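Conserved hypothetical alanine RICH protein (PDB 2IB0) is of unknown function but folds as a four-helix bundle and belongs to a family of the ferritin clan. Local coordinates at residues 21-26 with 74-79; 44-49 with 91-96. All blocks are in the same frame, centred on the assembly; numbering follows the deposited sequence.

Contact 1: 21-26 with 74-79; sequences ADNAAL and SARGVT
Arg76 carries this contact, reaching from the C-terminal end of helix 52-75 to the first turns of helix 18-46. Its CB already points at the opposing helix. CG stands anti to the carbonyl carbon (chi1 -63°), and the chain stays extended from CG to NE. Arg76 CD passes 3.3 Å from Asn23 OD1. CZ lies under a methyl group: Leu26 CD2 sits over the centre of the guanidinium face, 3.9 Å from Arg76 CZ. Arg76 NH1 donates to Asn23 OD1 at 2.9 Å, and this bond uses a lone pair in the amide plane. Asn23 and Arg76 meet tip to tip. Arg76 NH1 also makes a weak bond of 3.0 Å to Asp22 OD1. Arg76 NH2 closes the salt bridge, 2.8 Å from Asp22 OD1. The carboxylate and guanidinium planes stand 74° apart, and Arg76 NH2 meets Asp22 OD1 from above the carboxylate plane. One oxygen thus takes both terminal nitrogens, and the Asp22 side chain crosses Arg76 at about a right angle. The strongest polar partner of Arg76 is Asp126, whose OD2 forms a salt bridge with NH2, while Asp22 OD2 accepts from the backbone N of Glu122. The two carboxylates probably favour the charged state of Arg76. Beside the polar cluster, Val78 CG2 packs 3.6 Å from Asn23 ND2. Gly77, with phi 82°, closes the helix in a Schellman motif. Both Arg76 and Val78 direct their CB atoms at helix 18-46. This is a helix C-terminus tied to its neighbour by a partly buried ionic cluster, at one end of a ferritin-like four-helix bundle.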
loop_
_atom_site.group_PDB
_atom_site.type_symbol
_atom_site.label_atom_id
_atom_site.label_comp_id
_atom_site.label_asym_id
_atom_site.label_seq_id
_atom_site.Cartn_x
_atom_site.Cartn_y
_atom_site.Cartn_z
ATOM N N ALA A 21 -12.407 5.693 19.401
ATOM C CA ALA A 21 -11.570 6.131 18.274
ATOM C C ALA A 21 -11.562 5.097 17.122
ATOM O O ALA A 21 -11.566 5.470 15.947
ATOM C CB ALA A 21 -10.126 6.423 18.741
ATOM N N ASP A 22 -11.560 3.806 17.486
ATOM C CA ASP A 22 -11.644 2.681 16.541
ATOM C C ASP A 22 -12.927 2.789 15.686
ATOM O O ASP A 22 -12.850 2.823 14.450
ATOM C CB ASP A 22 -11.584 1.345 17.328
ATOM C CG ASP A 22 -11.273 0.135 16.455
ATOM O OD1 ASP A 22 -11.257 0.246 15.187
ATOM O OD2 ASP A 22 -11.001 -0.952 17.060
ATOM N N ASN A 23 -14.091 2.871 16.337
ATOM C CA ASN A 23 -15.374 3.067 15.637
ATOM C C ASN A 23 -15.417 4.312 14.772
ATOM O O ASN A 23 -15.938 4.297 13.638
ATOM C CB ASN A 23 -16.542 3.104 16.645
ATOM C CG ASN A 23 -16.756 1.761 17.327
ATOM O OD1 ASN A 23 -16.121 0.764 16.968
ATOM N ND2 ASN A 23 -17.639 1.727 18.316
ATOM N N ALA A 24 -14.897 5.407 15.325
ATOM C CA ALA A 24 -14.868 6.649 14.600
ATOM C C ALA A 24 -14.023 6.525 13.371
ATOM O O ALA A 24 -14.433 7.019 12.320
ATOM C CB ALA A 24 -14.386 7.795 15.473
ATOM N N ALA A 25 -12.853 5.862 13.471
ATOM C CA ALA A 25 -12.016 5.730 12.307
ATOM C C ALA A 25 -12.701 4.874 11.238
ATOM O O ALA A 25 -12.553 5.128 10.073
ATOM C CB ALA A 25 -10.604 5.142 12.683
ATOM N N LEU A 26 -13.374 3.799 11.630
ATOM C CA LEU A 26 -13.890 2.881 10.627
ATOM C C LEU A 26 -15.158 3.437 9.957
ATOM O O LEU A 26 -15.402 3.168 8.754
ATOM C CB LEU A 26 -14.137 1.500 11.257
ATOM C CG LEU A 26 -14.619 0.367 10.336
ATOM C CD1 LEU A 26 -13.609 -0.020 9.291
ATOM C CD2 LEU A 26 -15.139 -0.856 11.103
ATOM N N SER A 74 -21.483 -3.795 12.166
ATOM C CA SER A 74 -22.535 -4.603 12.808
ATOM C C SER A 74 -22.020 -5.544 13.906
ATOM O O SER A 74 -22.612 -5.638 15.003
ATOM C CB SER A 74 -23.356 -5.377 11.771
ATOM O OG SER A 74 -23.978 -4.468 10.877
ATOM N N ALA A 75 -20.911 -6.226 13.630
ATOM C CA ALA A 75 -20.255 -7.054 14.640
ATOM C C ALA A 75 -19.880 -6.257 15.907
ATOM O O ALA A 75 -19.818 -6.820 17.004
ATOM C CB ALA A 75 -19.036 -7.750 14.050
ATOM N N ARG A 76 -19.657 -4.953 15.743
ATOM C CA ARG A 76 -19.308 -4.053 16.832
ATOM C C ARG A 76 -20.521 -3.437 17.570
ATOM O O ARG A 76 -20.336 -2.756 18.587
ATOM C CB ARG A 76 -18.440 -2.911 16.307
ATOM C CG ARG A 76 -17.105 -3.340 15.729
ATOM C CD ARG A 76 -16.320 -2.122 15.326
ATOM N NE ARG A 76 -14.964 -2.438 14.860
ATOM C CZ ARG A 76 -14.008 -1.530 14.737
ATOM N NH1 ARG A 76 -14.257 -0.254 15.051
ATOM N NH2 ARG A 76 -12.819 -1.877 14.266
ATOM N N GLY A 77 -21.735 -3.647 17.052
ATOM C CA GLY A 77 -22.934 -3.000 17.599
ATOM C C GLY A 77 -23.122 -1.587 17.086
ATOM O O GLY A 77 -23.797 -0.757 17.715
ATOM N N VAL A 78 -22.550 -1.304 15.923
ATOM C CA VAL A 78 -22.676 0.010 15.318
ATOM C C VAL A 78 -23.490 -0.116 14.029
ATOM O O VAL A 78 -23.177 -0.946 13.167
ATOM C CB VAL A 78 -21.269 0.650 15.008
ATOM C CG1 VAL A 78 -21.410 1.981 14.298
ATOM C CG2 VAL A 78 -20.428 0.801 16.290
ATOM N N THR A 79 -24.527 0.698 13.890
ATOM C CA THR A 79 -25.260 0.742 12.628
ATOM C C THR A 79 -24.466 1.631 11.679
ATOM O O THR A 79 -24.178 2.793 11.995
ATOM C CB THR A 79 -26.692 1.320 12.783
ATOM O OG1 THR A 79 -26.603 2.627 13.363
ATOM C CG2 THR A 79 -27.601 0.407 13.666
#

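Contact 2: 44-49 with 91-96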
loop_
_atom_site.group_PDB
_atom_site.type_symbol
_atom_site.label_atom_id
_atom_site.label_comp_id
_atom_site.label_asym_id
_atom_site.label_seq_id
_atom_site.Cartn_x
_atom_site.Cartn_y
_atom_site.Cartn_z
ATOM N N SER A 44 -16.037 6.863 -14.638
ATOM C CA SER A 44 -16.476 6.023 -15.747
ATOM C C SER A 44 -17.183 6.766 -16.910
ATOM O O SER A 44 -16.880 6.531 -18.092
ATOM C CB SER A 44 -17.402 4.936 -15.185
ATOM O OG SER A 44 -17.975 4.185 -16.234
ATOM N N ALA A 45 -18.159 7.619 -16.569
ATOM C CA ALA A 45 -18.931 8.382 -17.544
ATOM C C ALA A 45 -18.063 9.292 -18.392
ATOM O O ALA A 45 -18.386 9.517 -19.560
ATOM C CB ALA A 45 -19.986 9.196 -16.839
ATOM N N LEU A 46 -17.012 9.856 -17.793
ATOM C CA LEU A 46 -16.088 10.723 -18.505
ATOM C C LEU A 46 -15.018 9.979 -19.336
ATOM O O LEU A 46 -14.841 10.311 -20.539
ATOM C CB LEU A 46 -15.349 11.649 -17.539
ATOM C CG LEU A 46 -16.017 12.912 -16.986
ATOM C CD1 LEU A 46 -15.302 13.269 -15.727
ATOM C CD2 LEU A 46 -16.002 14.059 -17.957
ATOM N N SER A 47 -14.362 8.995 -18.676
ATOM C CA SER A 47 -13.094 8.236 -19.094
ATOM C C SER A 47 -13.003 7.925 -20.577
ATOM O O SER A 47 -14.051 7.640 -21.154
ATOM C CB SER A 47 -12.880 7.041 -18.236
ATOM O OG SER A 47 -12.444 7.492 -16.977
ATOM N N PRO A 48 -11.784 7.674 -21.136
ATOM C CA PRO A 48 -11.482 6.529 -22.027
ATOM C C PRO A 48 -12.052 5.165 -21.846
ATOM O O PRO A 48 -11.815 4.578 -20.810
ATOM C CB PRO A 48 -9.957 6.545 -22.159
ATOM C CG PRO A 48 -9.606 7.960 -21.962
ATOM C CD PRO A 48 -10.507 8.312 -20.755
ATOM N N PRO A 49 -12.729 4.624 -22.918
ATOM C CA PRO A 49 -12.926 3.153 -23.055
ATOM C C PRO A 49 -11.640 2.348 -22.711
ATOM O O PRO A 49 -11.759 1.247 -22.141
ATOM C CB PRO A 49 -13.301 2.959 -24.538
ATOM C CG PRO A 49 -13.770 4.304 -25.015
ATOM C CD PRO A 49 -13.300 5.380 -24.064
ATOM N N MET A 91 -12.841 17.381 -6.421
ATOM C CA MET A 91 -12.399 18.346 -7.421
ATOM C C MET A 91 -13.441 18.474 -8.519
ATOM O O MET A 91 -14.264 17.573 -8.707
ATOM C CB MET A 91 -11.060 17.924 -8.040
ATOM C CG MET A 91 -11.137 16.693 -8.945
ATOM S SD MET A 91 -9.516 16.126 -9.491
ATOM C CE MET A 91 -9.354 16.918 -11.084
ATOM N N GLN A 92 -13.367 19.590 -9.234
ATOM C CA GLN A 92 -14.120 19.799 -10.459
ATOM C C GLN A 92 -13.554 19.017 -11.625
ATOM O O GLN A 92 -12.313 18.840 -11.759
ATOM C CB GLN A 92 -14.144 21.283 -10.816
ATOM C CG GLN A 92 -14.687 22.129 -9.689
ATOM C CD GLN A 92 -15.394 23.294 -10.212
ATOM O OE1 GLN A 92 -14.804 24.110 -10.918
ATOM N NE2 GLN A 92 -16.698 23.384 -9.929
ATOM N N VAL A 93 -14.460 18.544 -12.470
ATOM C CA VAL A 93 -14.097 17.766 -13.640
ATOM C C VAL A 93 -14.865 18.273 -14.851
ATOM O O VAL A 93 -15.985 18.763 -14.716
ATOM C CB VAL A 93 -14.310 16.226 -13.414
ATOM C CG1 VAL A 93 -13.467 15.722 -12.202
ATOM C CG2 VAL A 93 -15.765 15.861 -13.215
ATOM N N SER A 94 -14.274 18.155 -16.037
ATOM C CA SER A 94 -14.983 18.493 -17.247
ATOM C C SER A 94 -14.549 17.672 -18.454
ATOM O O SER A 94 -15.093 17.813 -19.530
ATOM C CB SER A 94 -14.871 19.976 -17.543
ATOM O OG SER A 94 -13.545 20.330 -17.769
ATOM N N SER A 95 -13.564 16.799 -18.283
ATOM C CA SER A 95 -13.204 15.961 -19.413
ATOM C C SER A 95 -12.549 14.681 -18.949
ATOM O O SER A 95 -12.248 14.499 -17.766
ATOM C CB SER A 95 -12.291 16.717 -20.396
ATOM O OG SER A 95 -10.995 16.813 -19.798
ATOM N N ALA A 96 -12.364 13.782 -19.925
ATOM C CA ALA A 96 -11.619 12.531 -19.743
ATOM C C ALA A 96 -10.324 12.576 -18.935
ATOM O O ALA A 96 -10.084 11.662 -18.141
ATOM C CB ALA A 96 -11.446 11.800 -21.141
#
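Asp98 OD2 is the best-held polar atom here, gripped by two backbone donors: a hydrogen bond from Ser94 N and a weak one from Ser95 N. On the other segment, Ser47, just past helix 18-46, bonds back through OG to Val43 O in its last turn. The contact between 44-49 and 91-96 is itself apolar. Leu46 does most of the touching. Its CG is anti to the carbonyl carbon (chi1 -79°), and its two methyls divide the work. CD1 meets the side chain of Val93, with Leu46 CD1 3.6 Å from Val93 CG2. That Val93 methyl holds the crowded position between its own backbone N and carbonyl carbon, and the two side chains cross obliquely. CD2 lies instead against main chain: Leu46 CD2 is 3.6 Å from Ser95 C and 3.7 Å from Ser95 N. The CB atoms of Ser94 and Ser95 point away, so it is backbone that they offer to the leucine. The second group of contacts centres on Ala96. Ala96 CB packs 3.6 Å from Pro48 CD and also touches Leu46 O. The two backbones have their nearest CA pair here, Ser47 CA to Ala96 CA at 4.6 Å. From Leu46 to Pro48 and from Val93 to Ala96 the two paths run in roughly the same direction, 24° apart. The contact sits where helix 18-46 gives way to the short turn before helix 52-75, beside the start of helix 96-120. Leu46 and Ser47 also touch Ala99 of that helix.

Both contacts use helix 18-46, contact 1 near its start and contact 2 at its end. They lie on opposite sides of the chain's centre, with their own centres about 34 Å apart and nearest atoms about 21 Å apart. Contact 1 is partly buried and joins the helix to the end of helix 52-75. Contact 2 is a surface contact with the end of the long loop before helix 96-120. The chemistry differs accordingly: charge and hydrogen bonds under a leucine methyl in contact 1, methyl groups against a proline ring and main-chain atoms in contact 2. The connection between helices 52-75 and 96-120 begins at contact 1 and ends at contact 2.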